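Local coordinates for protein transcriptional regulator, ROK family (Vibrio cholerae O1 biovar eltor, PDB 1Z05) that probably binds DNA as a zinc-containing transcriptional regulator of the ROK family, a homologue of Escherichia coli Mlc, acting in the control of carbohydrate metabolism, at residues V131-K136 with Q160-Q165; D146-L151 with G201-K206; P177-S182 with V187-H192; R219-A224 with L239-H244; L355-K360 with P388-D393. One frame throughout, in Å; residues are numbered along the deposited sequence.

Contacts 1, 2 and 3 belong to the actin-like (ASKHA) domain holding strands 131-138 and 168-176, contacts 4 and 5 to the one holding strand 237-242; each of these two ROK domains has a five-stranded mixed sheet of order 3-2-1-4-5. Contacts 1 and 2 share helix 144-161: the first joins its C-terminal end to an edge strand at the surface, the second packs its flank on helix 200-208, partly buried. Contact 3, a hairpin, is the one with direct hydrogen bonds between its segments. Contact 4 is apolar and aromatic, partly buried, its centre about 6 Å from the centre of the chain. Contact 5, buried with help from the second subunit, adds a bridging water.

Contact 1. Residues V131-K136 with Q160-Q165; sequences VLIDTK and QTYAAQ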
# COMPACT_ATOMS: atom_id res chain seq x y z
N VAL A 131 -5.01 27.33 -11.79
CA VAL A 131 -6.06 27.36 -12.82
C VAL A 131 -6.04 28.69 -13.58
O VAL A 131 -5.99 29.75 -12.97
CB VAL A 131 -7.47 27.11 -12.21
CG1 VAL A 131 -8.56 27.09 -13.29
CG2 VAL A 131 -7.48 25.80 -11.44
N LEU A 132 -6.07 28.61 -14.91
CA LEU A 132 -6.17 29.79 -15.78
C LEU A 132 -7.59 29.98 -16.32
O LEU A 132 -8.12 31.09 -16.29
CB LEU A 132 -5.18 29.69 -16.96
CG LEU A 132 -3.69 29.51 -16.63
CD1 LEU A 132 -2.88 29.23 -17.89
CD2 LEU A 132 -3.15 30.73 -15.90
N ILE A 133 -8.20 28.90 -16.79
CA ILE A 133 -9.56 28.92 -17.34
C ILE A 133 -10.26 27.67 -16.87
O ILE A 133 -9.66 26.61 -16.84
CB ILE A 133 -9.57 28.84 -18.89
CG1 ILE A 133 -8.71 29.93 -19.52
CG2 ILE A 133 -11.02 28.89 -19.44
CD1 ILE A 133 -8.37 29.67 -20.97
N ASP A 134 -11.54 27.77 -16.52
CA ASP A 134 -12.32 26.55 -16.29
C ASP A 134 -13.77 26.69 -16.73
O ASP A 134 -14.38 27.76 -16.57
CB ASP A 134 -12.21 26.06 -14.84
CG ASP A 134 -12.86 27.00 -13.86
OD1 ASP A 134 -12.83 28.23 -14.08
OD2 ASP A 134 -13.39 26.49 -12.85
N THR A 135 -14.30 25.62 -17.30
CA THR A 135 -15.66 25.60 -17.78
C THR A 135 -16.31 24.30 -17.35
O THR A 135 -15.68 23.24 -17.36
CB THR A 135 -15.73 25.72 -19.32
OG1 THR A 135 -14.89 24.72 -19.92
CG2 THR A 135 -15.27 27.10 -19.77
N LYS A 136 -17.58 24.41 -16.96
CA LYS A 136 -18.39 23.27 -16.61
C LYS A 136 -19.47 23.11 -17.67
O LYS A 136 -20.19 24.07 -17.98
CB LYS A 136 -19.00 23.47 -15.22
CG LYS A 136 -19.72 22.25 -14.65
CD LYS A 136 -20.23 22.55 -13.26
CE LYS A 136 -21.05 21.39 -12.71
NZ LYS A 136 -21.71 21.72 -11.41
N GLN A 160 -10.30 25.07 -29.72
CA GLN A 160 -10.69 26.09 -30.68
C GLN A 160 -11.11 27.38 -29.97
O GLN A 160 -10.67 28.46 -30.34
CB GLN A 160 -11.82 25.59 -31.59
CG GLN A 160 -11.37 24.62 -32.67
CD GLN A 160 -12.52 23.85 -33.29
OE1 GLN A 160 -13.65 24.33 -33.33
NE2 GLN A 160 -12.23 22.65 -33.78
N THR A 161 -11.96 27.25 -28.95
CA THR A 161 -12.50 28.43 -28.28
C THR A 161 -11.41 29.23 -27.57
O THR A 161 -11.41 30.46 -27.63
CB THR A 161 -13.60 28.06 -27.26
OG1 THR A 161 -14.66 27.38 -27.94
CG2 THR A 161 -14.16 29.32 -26.58
N TYR A 162 -10.50 28.53 -26.90
CA TYR A 162 -9.48 29.19 -26.09
C TYR A 162 -8.10 29.22 -26.73
O TYR A 162 -7.10 29.36 -26.03
CB TYR A 162 -9.45 28.57 -24.69
CG TYR A 162 -10.78 28.71 -24.00
CD1 TYR A 162 -11.18 29.95 -23.47
CD2 TYR A 162 -11.67 27.64 -23.93
CE1 TYR A 162 -12.42 30.09 -22.85
CE2 TYR A 162 -12.91 27.77 -23.32
CZ TYR A 162 -13.28 29.00 -22.78
OH TYR A 162 -14.51 29.14 -22.18
N ALA A 163 -8.05 29.12 -28.06
CA ALA A 163 -6.79 29.05 -28.80
C ALA A 163 -5.78 30.14 -28.41
O ALA A 163 -4.58 29.86 -28.28
CB ALA A 163 -7.06 29.09 -30.29
N ALA A 164 -6.26 31.37 -28.22
CA ALA A 164 -5.39 32.51 -27.91
C ALA A 164 -4.74 32.41 -26.53
O ALA A 164 -3.64 32.92 -26.32
CB ALA A 164 -6.16 33.82 -28.04
N GLN A 165 -5.43 31.75 -25.60
CA GLN A 165 -4.96 31.58 -24.23
C GLN A 165 -4.16 30.30 -24.04
O GLN A 165 -3.52 30.11 -23.00
CB GLN A 165 -6.14 31.61 -23.26
CG GLN A 165 -6.70 33.00 -23.05
CD GLN A 165 -8.20 33.00 -22.82
OE1 GLN A 165 -8.66 33.28 -21.72
NE2 GLN A 165 -8.96 32.70 -23.87
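Ile133 lies against the ring of Tyr162, joining edge strand 131-138 to the chain just after helix 144-161. The main interaction is CH-pi: Ile133 CG2 sits over one face, 4.1 Å from the ring centroid and 19° off the ring normal. Thr161 CG2 covers the opposite face, so the flat ring is sandwiched between two methyl groups.

Van der Waals contacts extend it. With CG1 beside the backbone N (chi1 -54°), Ile133 sends CD1 back along the ring to meet Tyr162 CD1 at 3.8 Å. CD1 also comes within 3.7 Å of Gln165 OE1, so one methyl serves both partners while the other branch, CG2, takes the ring face. Thr135 CG2 approaches Tyr162 OH at 3.2 Å.

Two hydrogen bonds flank it: Gln165 N to Tyr162 O in the turn, and a weak one from Thr135 OG1 to Ile122 O in the neighbouring strand. Isoleucine and tyrosine give this surface contact a hydrophobic centre and glutamine suits its exposed border; dispersion and CH-pi forces hold the segments together.

Contact 2. Residues D146-L151 with G201-K206; sequences DVLARL and GPEIYK
Leu148 and Glu203 meet through their aliphatic carbons, the two side chains crossing at about a right angle. The leucine's CG is anti to the backbone N (chi1 175°), which extends both methyls toward helix 200-208. Its CD1 lies 3.7 Å from Glu203 CB, and its CD2 lies 3.7 Å from Glu203 CG. Glutamate answers with a chain bent at chi2 (-73°), and the bend lays its methylene groups against the leucine. A long acidic residue suits this place because its carbons can pack while its carboxylate lies at the more exposed border.

One turn on, the more buried pair is purely apolar. Leu151 CD2 touches Ile204 CD1 at 3.8 Å, again with the side chains nearly perpendicular. Ile204 CG1 lies anti to the carbonyl carbon (chi1 -67°) and chi2 is extended, which carries CD1 to the leucine.

In the sheet below, Leu151 packs on Ile174 and Ile204 on Ile172 (strand 168-176) and Val212 (strand 212-216); along helix 144-161, Ile204 also meets Leu152 and Ile155.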
# COMPACT_ATOMS: atom_id res chain seq x y z
N ASP A 146 -21.63 7.25 -26.41
CA ASP A 146 -22.17 8.61 -26.50
C ASP A 146 -21.43 9.56 -25.57
O ASP A 146 -21.18 10.71 -25.93
CB ASP A 146 -23.67 8.62 -26.18
CG ASP A 146 -24.48 7.73 -27.10
OD1 ASP A 146 -24.34 7.84 -28.34
OD2 ASP A 146 -25.28 6.92 -26.60
N VAL A 147 -21.10 9.07 -24.38
CA VAL A 147 -20.31 9.83 -23.41
C VAL A 147 -18.94 10.17 -24.00
O VAL A 147 -18.51 11.32 -23.94
CB VAL A 147 -20.13 9.06 -22.08
CG1 VAL A 147 -19.17 9.80 -21.15
CG2 VAL A 147 -21.47 8.85 -21.39
N LEU A 148 -18.28 9.17 -24.58
CA LEU A 148 -16.95 9.35 -25.15
C LEU A 148 -16.97 10.31 -26.35
O LEU A 148 -16.13 11.20 -26.45
CB LEU A 148 -16.32 8.01 -25.54
CG LEU A 148 -14.96 8.08 -26.25
CD1 LEU A 148 -13.84 8.53 -25.29
CD2 LEU A 148 -14.63 6.74 -26.90
N ALA A 149 -17.94 10.12 -27.25
CA ALA A 149 -18.10 11.00 -28.40
C ALA A 149 -18.27 12.46 -27.99
O ALA A 149 -17.66 13.34 -28.59
CB ALA A 149 -19.27 10.54 -29.28
N ARG A 150 -19.07 12.71 -26.96
CA ARG A 150 -19.33 14.04 -26.44
C ARG A 150 -18.08 14.67 -25.82
O ARG A 150 -17.80 15.85 -26.03
CB ARG A 150 -20.47 14.00 -25.41
CG ARG A 150 -20.80 15.35 -24.76
CD ARG A 150 -21.35 16.37 -25.77
NE ARG A 150 -21.59 17.67 -25.15
CZ ARG A 150 -22.70 17.99 -24.50
NH1 ARG A 150 -23.69 17.12 -24.38
NH2 ARG A 150 -22.82 19.19 -23.95
N LEU A 151 -17.35 13.87 -25.05
CA LEU A 151 -16.14 14.33 -24.36
C LEU A 151 -15.04 14.76 -25.34
O LEU A 151 -14.38 15.77 -25.12
CB LEU A 151 -15.66 13.26 -23.38
CG LEU A 151 -14.42 13.48 -22.51
CD1 LEU A 151 -14.62 12.79 -21.16
CD2 LEU A 151 -13.19 12.96 -23.23
N GLY A 201 -8.22 6.95 -21.44
CA GLY A 201 -6.87 7.43 -21.72
C GLY A 201 -6.43 7.23 -23.17
O GLY A 201 -6.09 8.20 -23.85
N PRO A 202 -6.41 5.97 -23.65
CA PRO A 202 -6.07 5.70 -25.06
C PRO A 202 -6.89 6.49 -26.09
O PRO A 202 -6.34 6.94 -27.10
CB PRO A 202 -6.33 4.19 -25.21
CG PRO A 202 -6.17 3.65 -23.82
CD PRO A 202 -6.69 4.72 -22.91
N GLU A 203 -8.19 6.66 -25.82
CA GLU A 203 -9.07 7.39 -26.74
C GLU A 203 -8.76 8.89 -26.79
O GLU A 203 -8.77 9.49 -27.86
CB GLU A 203 -10.55 7.17 -26.39
CG GLU A 203 -11.06 5.75 -26.69
CD GLU A 203 -11.24 5.46 -28.18
OE1 GLU A 203 -11.32 6.42 -28.98
OE2 GLU A 203 -11.31 4.26 -28.54
N ILE A 204 -8.48 9.48 -25.63
CA ILE A 204 -8.09 10.89 -25.58
C ILE A 204 -6.70 11.09 -26.20
O ILE A 204 -6.46 12.07 -26.92
CB ILE A 204 -8.15 11.46 -24.14
CG1 ILE A 204 -9.61 11.52 -23.65
CG2 ILE A 204 -7.51 12.87 -24.07
CD1 ILE A 204 -9.75 11.83 -22.13
N TYR A 205 -5.79 10.16 -25.94
CA TYR A 205 -4.46 10.19 -26.55
C TYR A 205 -4.54 10.10 -28.07
O TYR A 205 -3.82 10.81 -28.78
CB TYR A 205 -3.56 9.09 -25.98
CG TYR A 205 -2.31 8.85 -26.80
CD1 TYR A 205 -1.26 9.77 -26.80
CD2 TYR A 205 -2.18 7.70 -27.57
CE1 TYR A 205 -0.11 9.56 -27.56
CE2 TYR A 205 -1.04 7.47 -28.33
CZ TYR A 205 -0.01 8.40 -28.32
OH TYR A 205 1.13 8.17 -29.08
N LYS A 206 -5.43 9.24 -28.59
CA LYS A 206 -5.63 9.13 -30.03
C LYS A 206 -6.17 10.44 -30.64
O LYS A 206 -5.79 10.83 -31.74
CB LYS A 206 -6.55 7.96 -30.37
CG LYS A 206 -6.78 7.77 -31.86
CD LYS A 206 -7.92 6.81 -32.14
CE LYS A 206 -8.07 6.59 -33.64
NZ LYS A 206 -9.06 5.51 -33.94

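Contact 3. Residues P177-S182 with V187-H192; sequences PGLVNS and VLQMPH. With SO4 (sulfate ion), chain F.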
# COMPACT_ATOMS: atom_id res chain seq x y z
N PRO A 177 -15.31 9.59 -10.47
CA PRO A 177 -15.66 8.51 -9.53
C PRO A 177 -15.67 7.15 -10.26
O PRO A 177 -15.75 7.13 -11.49
CB PRO A 177 -17.07 8.88 -9.08
CG PRO A 177 -17.64 9.70 -10.23
CD PRO A 177 -16.46 10.47 -10.76
N GLY A 178 -15.59 6.05 -9.52
CA GLY A 178 -15.71 4.73 -10.12
C GLY A 178 -14.44 3.89 -10.11
O GLY A 178 -13.45 4.26 -9.50
N LEU A 179 -14.49 2.74 -10.79
CA LEU A 179 -13.33 1.85 -10.86
C LEU A 179 -12.44 2.23 -12.04
O LEU A 179 -12.87 2.22 -13.19
CB LEU A 179 -13.75 0.38 -10.95
CG LEU A 179 -14.66 -0.21 -9.87
CD1 LEU A 179 -14.93 -1.70 -10.13
CD2 LEU A 179 -14.10 -0.01 -8.46
N VAL A 180 -11.19 2.58 -11.74
CA VAL A 180 -10.28 3.11 -12.74
C VAL A 180 -8.94 2.39 -12.66
O VAL A 180 -8.32 2.29 -11.59
CB VAL A 180 -10.09 4.65 -12.57
CG1 VAL A 180 -9.09 5.22 -13.58
CG2 VAL A 180 -11.44 5.40 -12.65
N ASN A 181 -8.51 1.85 -13.80
CA ASN A 181 -7.15 1.36 -13.95
C ASN A 181 -6.28 2.49 -14.52
O ASN A 181 -6.36 2.81 -15.71
CB ASN A 181 -7.11 0.12 -14.86
CG ASN A 181 -5.73 -0.53 -14.92
OD1 ASN A 181 -4.70 0.15 -14.95
ND2 ASN A 181 -5.70 -1.85 -14.96
N SER A 182 -5.48 3.09 -13.65
CA SER A 182 -4.63 4.24 -13.99
C SER A 182 -3.50 3.90 -14.95
O SER A 182 -3.20 4.67 -15.87
CB SER A 182 -4.05 4.86 -12.72
OG SER A 182 -4.99 5.73 -12.13
N VAL A 187 -11.55 2.99 -17.59
CA VAL A 187 -12.62 3.09 -16.60
C VAL A 187 -13.45 1.81 -16.67
O VAL A 187 -14.16 1.58 -17.65
CB VAL A 187 -13.55 4.29 -16.86
CG1 VAL A 187 -14.59 4.40 -15.73
CG2 VAL A 187 -12.73 5.58 -16.99
N LEU A 188 -13.37 0.98 -15.63
CA LEU A 188 -14.04 -0.33 -15.65
C LEU A 188 -15.55 -0.19 -15.50
O LEU A 188 -16.32 -0.88 -16.16
CB LEU A 188 -13.48 -1.26 -14.56
CG LEU A 188 -12.02 -1.73 -14.70
CD1 LEU A 188 -11.06 -0.76 -14.03
CD2 LEU A 188 -11.88 -3.12 -14.10
N GLN A 189 -15.97 0.72 -14.63
CA GLN A 189 -17.38 1.03 -14.43
C GLN A 189 -17.42 2.26 -13.55
O GLN A 189 -16.42 2.59 -12.90
CB GLN A 189 -18.14 -0.16 -13.79
CG GLN A 189 -18.15 -0.22 -12.27
CD GLN A 189 -18.79 -1.49 -11.74
OE1 GLN A 189 -19.71 -2.05 -12.35
NE2 GLN A 189 -18.32 -1.95 -10.59
N MET A 190 -18.55 2.96 -13.55
CA MET A 190 -18.66 4.19 -12.77
C MET A 190 -20.11 4.54 -12.43
O MET A 190 -21.04 3.99 -13.03
CB MET A 190 -17.96 5.35 -13.51
CG MET A 190 -18.63 5.80 -14.79
SD MET A 190 -17.74 7.18 -15.53
CE MET A 190 -17.71 8.35 -14.16
N PRO A 191 -20.31 5.45 -11.45
CA PRO A 191 -21.68 5.88 -11.14
C PRO A 191 -22.25 6.72 -12.27
O PRO A 191 -21.48 7.27 -13.07
CB PRO A 191 -21.51 6.74 -9.88
CG PRO A 191 -20.11 6.53 -9.41
CD PRO A 191 -19.31 6.11 -10.59
N HIS A 192 -23.58 6.79 -12.34
CA HIS A 192 -24.30 7.68 -13.27
C HIS A 192 -24.29 7.20 -14.72
O HIS A 192 -25.35 7.00 -15.31
CB HIS A 192 -23.79 9.13 -13.18
CG HIS A 192 -24.58 10.10 -13.99
ND1 HIS A 192 -25.75 10.66 -13.55
CD2 HIS A 192 -24.36 10.61 -15.23
CE1 HIS A 192 -26.23 11.48 -14.47
NE2 HIS A 192 -25.40 11.46 -15.50
S SO4 F . -25.93 5.20 -10.31
O1 SO4 F . -26.70 5.46 -11.53
O2 SO4 F . -24.74 4.43 -10.65
O3 SO4 F . -25.55 6.46 -9.68
O4 SO4 F . -26.76 4.42 -9.38
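Leu179 makes both backbone hydrogen bonds between 177-182 and 187-192, the two arms of a beta hairpin. Its N donates to Gln189 O at 2.9 Å, and its O accepts from Leu188 N at 2.8 Å. Beyond the paired strands, His192 N donates to O2 of a sulfate, probably from the crystallisation liquor, at 3.1 Å.

Weaker backbone contacts follow: Val187 CA-H points to Leu179 O at 3.5 Å, and Gly178 CA-H to Gln189 O. Glycine is required at position 178, since its backbone angles and the closeness of Met190 leave no room for a CB.

Val180 and Val187, a non-hydrogen-bonded pair, share one face; they pack on Val214 and Leu176 of the large sheet, where compact apolar valines fit. On the face of Leu179 and Gln189, Leu179 CD1 lies 3.4 Å from Gln189 NE2, the two side chains side by side and pointing the same way. Leu188 rests its CB on Leu179 CB and sends CD1 toward the backbone of Asn181. At the hairpin's base, Pro177 CB packs on Pro191 CG at 3.9 Å.

Polar pairing is thus centred on Leu179; beyond it proline and methionine contacts take over, leaving Pro177 O and Gln189 N buried without partners.

Contact 4. Residues R219-A224 with L239-H244; sequences RAWALA and LISIHH. With SO4 (sulfate ion), chain C.
Leu239 drives one methyl into the face of Trp221, the two side chains crossing at about a right angle. Leu239 CD2 stands 3.6 Å from the centroid of the five-membered ring and 17° off its normal, a clear CH-pi contact. Trp221 CG is anti to the backbone N (chi1 -180°), which swings the indole out from helix 217-228, over Leu239 and on toward Ser241. Ser241, pointing the same way as Leu239, meets the indole at its edge: OG lies 3.6 Å from Trp221 CZ3. The indole N-H is used elsewhere, NE1 bonding to Glu225 one turn on.

Beside the indole, Ala222 CB faces Leu239 CB at 4.1 Å; a small residue here lets the helix come close to the strand. Past the strand's end, His243 NE2 and His244 NE2 both make weak hydrogen bonds to O2 of a sulfate, which Arg114 NH2, Tyr119 OH and the backbone N of Arg117 also bind.

The helix-strand contact is therefore hydrophobic and aromatic, whereas beyond it lies an anion site occupied here by a sulfate, probably from the crystallisation liquor.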
# COMPACT_ATOMS: atom_id res chain seq x y z
N ARG A 219 -8.75 9.12 -4.92
CA ARG A 219 -7.34 8.80 -4.84
C ARG A 219 -6.49 9.96 -5.33
O ARG A 219 -5.48 10.28 -4.71
CB ARG A 219 -7.02 7.52 -5.61
CG ARG A 219 -7.11 6.28 -4.73
CD ARG A 219 -8.48 5.64 -4.79
NE ARG A 219 -9.09 5.55 -3.47
CZ ARG A 219 -10.39 5.34 -3.26
NH1 ARG A 219 -11.23 5.22 -4.27
NH2 ARG A 219 -10.87 5.28 -2.02
N ALA A 220 -6.90 10.59 -6.43
CA ALA A 220 -6.19 11.75 -6.97
C ALA A 220 -6.32 12.97 -6.05
O ALA A 220 -5.41 13.80 -5.96
CB ALA A 220 -6.68 12.07 -8.38
N TRP A 221 -7.46 13.09 -5.38
CA TRP A 221 -7.66 14.14 -4.40
C TRP A 221 -6.71 13.96 -3.19
O TRP A 221 -6.12 14.93 -2.72
CB TRP A 221 -9.14 14.17 -3.99
CG TRP A 221 -9.56 15.18 -2.99
CD1 TRP A 221 -8.86 16.29 -2.56
CD2 TRP A 221 -10.82 15.21 -2.31
NE1 TRP A 221 -9.60 16.97 -1.62
CE2 TRP A 221 -10.80 16.34 -1.46
CE3 TRP A 221 -11.95 14.38 -2.33
CZ2 TRP A 221 -11.89 16.66 -0.63
CZ3 TRP A 221 -13.03 14.71 -1.50
CH2 TRP A 221 -12.99 15.84 -0.67
N ALA A 222 -6.54 12.74 -2.71
CA ALA A 222 -5.58 12.50 -1.63
C ALA A 222 -4.17 12.94 -2.04
O ALA A 222 -3.44 13.51 -1.24
CB ALA A 222 -5.59 11.04 -1.21
N LEU A 223 -3.80 12.67 -3.29
CA LEU A 223 -2.52 13.16 -3.85
C LEU A 223 -2.42 14.68 -3.93
O LEU A 223 -1.36 15.23 -3.62
CB LEU A 223 -2.26 12.54 -5.23
CG LEU A 223 -0.90 12.80 -5.91
CD1 LEU A 223 0.26 12.24 -5.08
CD2 LEU A 223 -0.86 12.25 -7.32
N ALA A 224 -3.50 15.36 -4.34
CA ALA A 224 -3.54 16.82 -4.32
C ALA A 224 -3.37 17.39 -2.91
O ALA A 224 -2.74 18.42 -2.74
CB ALA A 224 -4.83 17.35 -4.94
N LEU A 239 -7.10 10.60 3.62
CA LEU A 239 -8.17 11.53 3.31
C LEU A 239 -9.48 10.77 3.33
O LEU A 239 -9.64 9.77 2.61
CB LEU A 239 -7.94 12.19 1.93
CG LEU A 239 -9.12 12.98 1.34
CD1 LEU A 239 -9.38 14.28 2.08
CD2 LEU A 239 -8.90 13.24 -0.14
N ILE A 240 -10.43 11.23 4.15
CA ILE A 240 -11.76 10.63 4.17
C ILE A 240 -12.74 11.48 3.38
O ILE A 240 -13.03 12.63 3.73
CB ILE A 240 -12.28 10.35 5.61
CG1 ILE A 240 -11.24 9.57 6.43
CG2 ILE A 240 -13.65 9.65 5.55
CD1 ILE A 240 -10.99 8.13 5.96
N SER A 241 -13.22 10.90 2.29
CA SER A 241 -14.17 11.55 1.41
C SER A 241 -15.58 11.11 1.77
O SER A 241 -15.91 9.92 1.71
CB SER A 241 -13.86 11.23 -0.06
OG SER A 241 -14.88 11.72 -0.92
N ILE A 242 -16.40 12.08 2.17
CA ILE A 242 -17.78 11.86 2.55
C ILE A 242 -18.67 12.60 1.55
O ILE A 242 -18.71 13.84 1.55
CB ILE A 242 -18.05 12.36 4.00
CG1 ILE A 242 -17.01 11.78 4.96
CG2 ILE A 242 -19.48 12.01 4.44
CD1 ILE A 242 -16.62 12.73 6.10
N HIS A 243 -19.35 11.84 0.70
CA HIS A 243 -20.23 12.40 -0.33
C HIS A 243 -21.34 11.38 -0.61
O HIS A 243 -22.01 10.93 0.34
CB HIS A 243 -19.42 12.76 -1.59
CG HIS A 243 -20.14 13.68 -2.53
ND1 HIS A 243 -21.21 14.45 -2.15
CD2 HIS A 243 -19.91 13.97 -3.84
CE1 HIS A 243 -21.63 15.16 -3.19
NE2 HIS A 243 -20.85 14.89 -4.22
N HIS A 244 -21.54 11.01 -1.88
CA HIS A 244 -22.46 9.94 -2.26
C HIS A 244 -22.04 8.62 -1.62
O HIS A 244 -22.87 7.85 -1.12
CB HIS A 244 -22.52 9.77 -3.77
CG HIS A 244 -22.99 10.99 -4.51
ND1 HIS A 244 -24.32 11.33 -4.62
CD2 HIS A 244 -22.30 11.94 -5.17
CE1 HIS A 244 -24.43 12.44 -5.32
NE2 HIS A 244 -23.22 12.83 -5.67
S SO4 C . -20.66 15.07 -8.52
O1 SO4 C . -20.01 16.35 -8.24
O2 SO4 C . -20.63 14.21 -7.35
O3 SO4 C . -22.04 15.38 -8.89
O4 SO4 C . -19.97 14.40 -9.61

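Contact 5. Residues L355-K360 with P388-D393; sequences LFNPEK and PVYHQD
Asn357 CG stands anti to its own N (chi1 -166°) and Tyr390 CG lies beside the backbone N (chi1 -84°), torsions that bring the amide over the phenol ring. This is an amide-aromatic stack, with the two planes 13° apart, and it joins the end of helix 332-356 to the short, weakly bonded helix at 388-391. Asn357 CB reaches Tyr390 CE2 at 3.7 Å, and Asn357 CG lies 3.9 Å from the same ring carbon. A flat amide suits the place because it can cover an aromatic face with little thickness.

Asn357 is the first residue to leave helical angles, with positive phi, a conformation that asparagine tolerates better than most residues. Pro358 follows, and its ring lacks an N-H to extend the helix as the chain heads for strand 360-364.

The second subunit closes round this site. Its Asn263 packs on both Asn357 and Tyr390, and its Arg260 NH2 is hydrogen-bonded to Asn357 O; Leu355 meets Leu355 of that subunit, so the contact belongs to the dimer interface.

Behind the stack, a water lies between the two backbones, 2.7 Å from Pro358 O and 2.7 Å from Tyr390 O.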
# COMPACT_ATOMS: atom_id res chain seq x y z
N LEU A 355 -5.10 -0.28 10.79
CA LEU A 355 -4.44 -0.95 9.68
C LEU A 355 -3.26 -0.20 9.11
O LEU A 355 -2.31 -0.82 8.63
CB LEU A 355 -5.44 -1.22 8.56
CG LEU A 355 -6.51 -2.23 8.91
CD1 LEU A 355 -7.59 -2.09 7.91
CD2 LEU A 355 -5.97 -3.66 8.90
N PHE A 356 -3.31 1.13 9.15
CA PHE A 356 -2.30 1.93 8.45
C PHE A 356 -1.36 2.77 9.32
O PHE A 356 -0.32 3.21 8.83
CB PHE A 356 -2.94 2.80 7.38
CG PHE A 356 -3.51 2.03 6.24
CD1 PHE A 356 -2.69 1.54 5.23
CD2 PHE A 356 -4.88 1.79 6.16
CE1 PHE A 356 -3.22 0.82 4.18
CE2 PHE A 356 -5.42 1.07 5.11
CZ PHE A 356 -4.58 0.58 4.12
N ASN A 357 -1.73 3.01 10.58
CA ASN A 357 -0.93 3.86 11.48
C ASN A 357 -0.57 5.21 10.81
O ASN A 357 0.62 5.57 10.74
CB ASN A 357 0.34 3.09 11.90
CG ASN A 357 1.08 3.71 13.08
OD1 ASN A 357 0.61 4.67 13.72
ND2 ASN A 357 2.24 3.15 13.39
N PRO A 358 -1.58 5.96 10.33
CA PRO A 358 -1.29 7.21 9.62
C PRO A 358 -0.82 8.32 10.57
O PRO A 358 -1.08 8.25 11.78
CB PRO A 358 -2.64 7.59 9.00
CG PRO A 358 -3.64 7.00 9.91
CD PRO A 358 -3.04 5.73 10.43
N GLU A 359 -0.14 9.32 10.01
CA GLU A 359 0.33 10.47 10.80
C GLU A 359 -0.66 11.63 10.75
O GLU A 359 -0.50 12.61 11.47
CB GLU A 359 1.70 10.94 10.31
CG GLU A 359 2.79 9.88 10.31
CD GLU A 359 4.04 10.34 9.59
OE1 GLU A 359 4.22 9.97 8.41
OE2 GLU A 359 4.82 11.10 10.20
N LYS A 360 -1.67 11.52 9.89
CA LYS A 360 -2.66 12.60 9.75
C LYS A 360 -3.94 12.13 9.09
O LYS A 360 -3.92 11.30 8.18
CB LYS A 360 -2.05 13.76 8.95
CG LYS A 360 -2.64 15.12 9.27
CD LYS A 360 -1.81 16.20 8.61
CE LYS A 360 -2.34 17.57 8.93
NZ LYS A 360 -1.59 18.59 8.17
N PRO A 388 -4.11 3.96 21.76
CA PRO A 388 -3.60 5.25 22.23
C PRO A 388 -2.34 5.71 21.50
O PRO A 388 -2.32 6.83 21.00
CB PRO A 388 -3.34 4.99 23.71
CG PRO A 388 -4.44 4.05 24.08
CD PRO A 388 -4.57 3.12 22.90
N VAL A 389 -1.33 4.85 21.39
CA VAL A 389 -0.08 5.22 20.71
C VAL A 389 -0.30 5.65 19.25
O VAL A 389 0.44 6.49 18.73
CB VAL A 389 1.01 4.10 20.84
CG1 VAL A 389 0.71 2.90 19.95
CG2 VAL A 389 2.39 4.66 20.54
N TYR A 390 -1.32 5.08 18.60
CA TYR A 390 -1.64 5.39 17.20
C TYR A 390 -2.33 6.73 17.02
O TYR A 390 -2.19 7.37 15.98
CB TYR A 390 -2.56 4.31 16.62
CG TYR A 390 -1.88 3.06 16.10
CD1 TYR A 390 -0.83 2.45 16.79
CD2 TYR A 390 -2.33 2.47 14.92
CE1 TYR A 390 -0.23 1.29 16.29
CE2 TYR A 390 -1.75 1.32 14.43
CZ TYR A 390 -0.71 0.73 15.11
OH TYR A 390 -0.16 -0.42 14.58
N HIS A 391 -3.12 7.15 18.01
CA HIS A 391 -3.95 8.34 17.85
C HIS A 391 -3.58 9.51 18.77
O HIS A 391 -4.34 10.48 18.87
CB HIS A 391 -5.44 7.99 17.97
CG HIS A 391 -5.86 7.56 19.34
ND1 HIS A 391 -6.34 6.29 19.61
CD2 HIS A 391 -5.87 8.21 20.53
CE1 HIS A 391 -6.63 6.19 20.89
NE2 HIS A 391 -6.34 7.34 21.48
N GLN A 392 -2.42 9.42 19.42
CA GLN A 392 -1.97 10.43 20.39
C GLN A 392 -1.78 11.83 19.79
O GLN A 392 -2.41 12.79 20.24
CB GLN A 392 -0.70 9.98 21.12
CG GLN A 392 -0.96 9.34 22.48
CD GLN A 392 0.30 8.82 23.17
OE1 GLN A 392 1.43 9.09 22.75
NE2 GLN A 392 0.11 8.05 24.24
N ASP A 393 -0.91 11.92 18.79
CA ASP A 393 -0.59 13.19 18.14
C ASP A 393 -1.28 13.28 16.78
O ASP A 393 -0.76 13.89 15.84
CB ASP A 393 0.93 13.33 18.00
CG ASP A 393 1.62 12.00 17.73
OD1 ASP A 393 1.20 11.26 16.80
OD2 ASP A 393 2.60 11.68 18.45
O HOH W 1 -1.61 6.30 13.61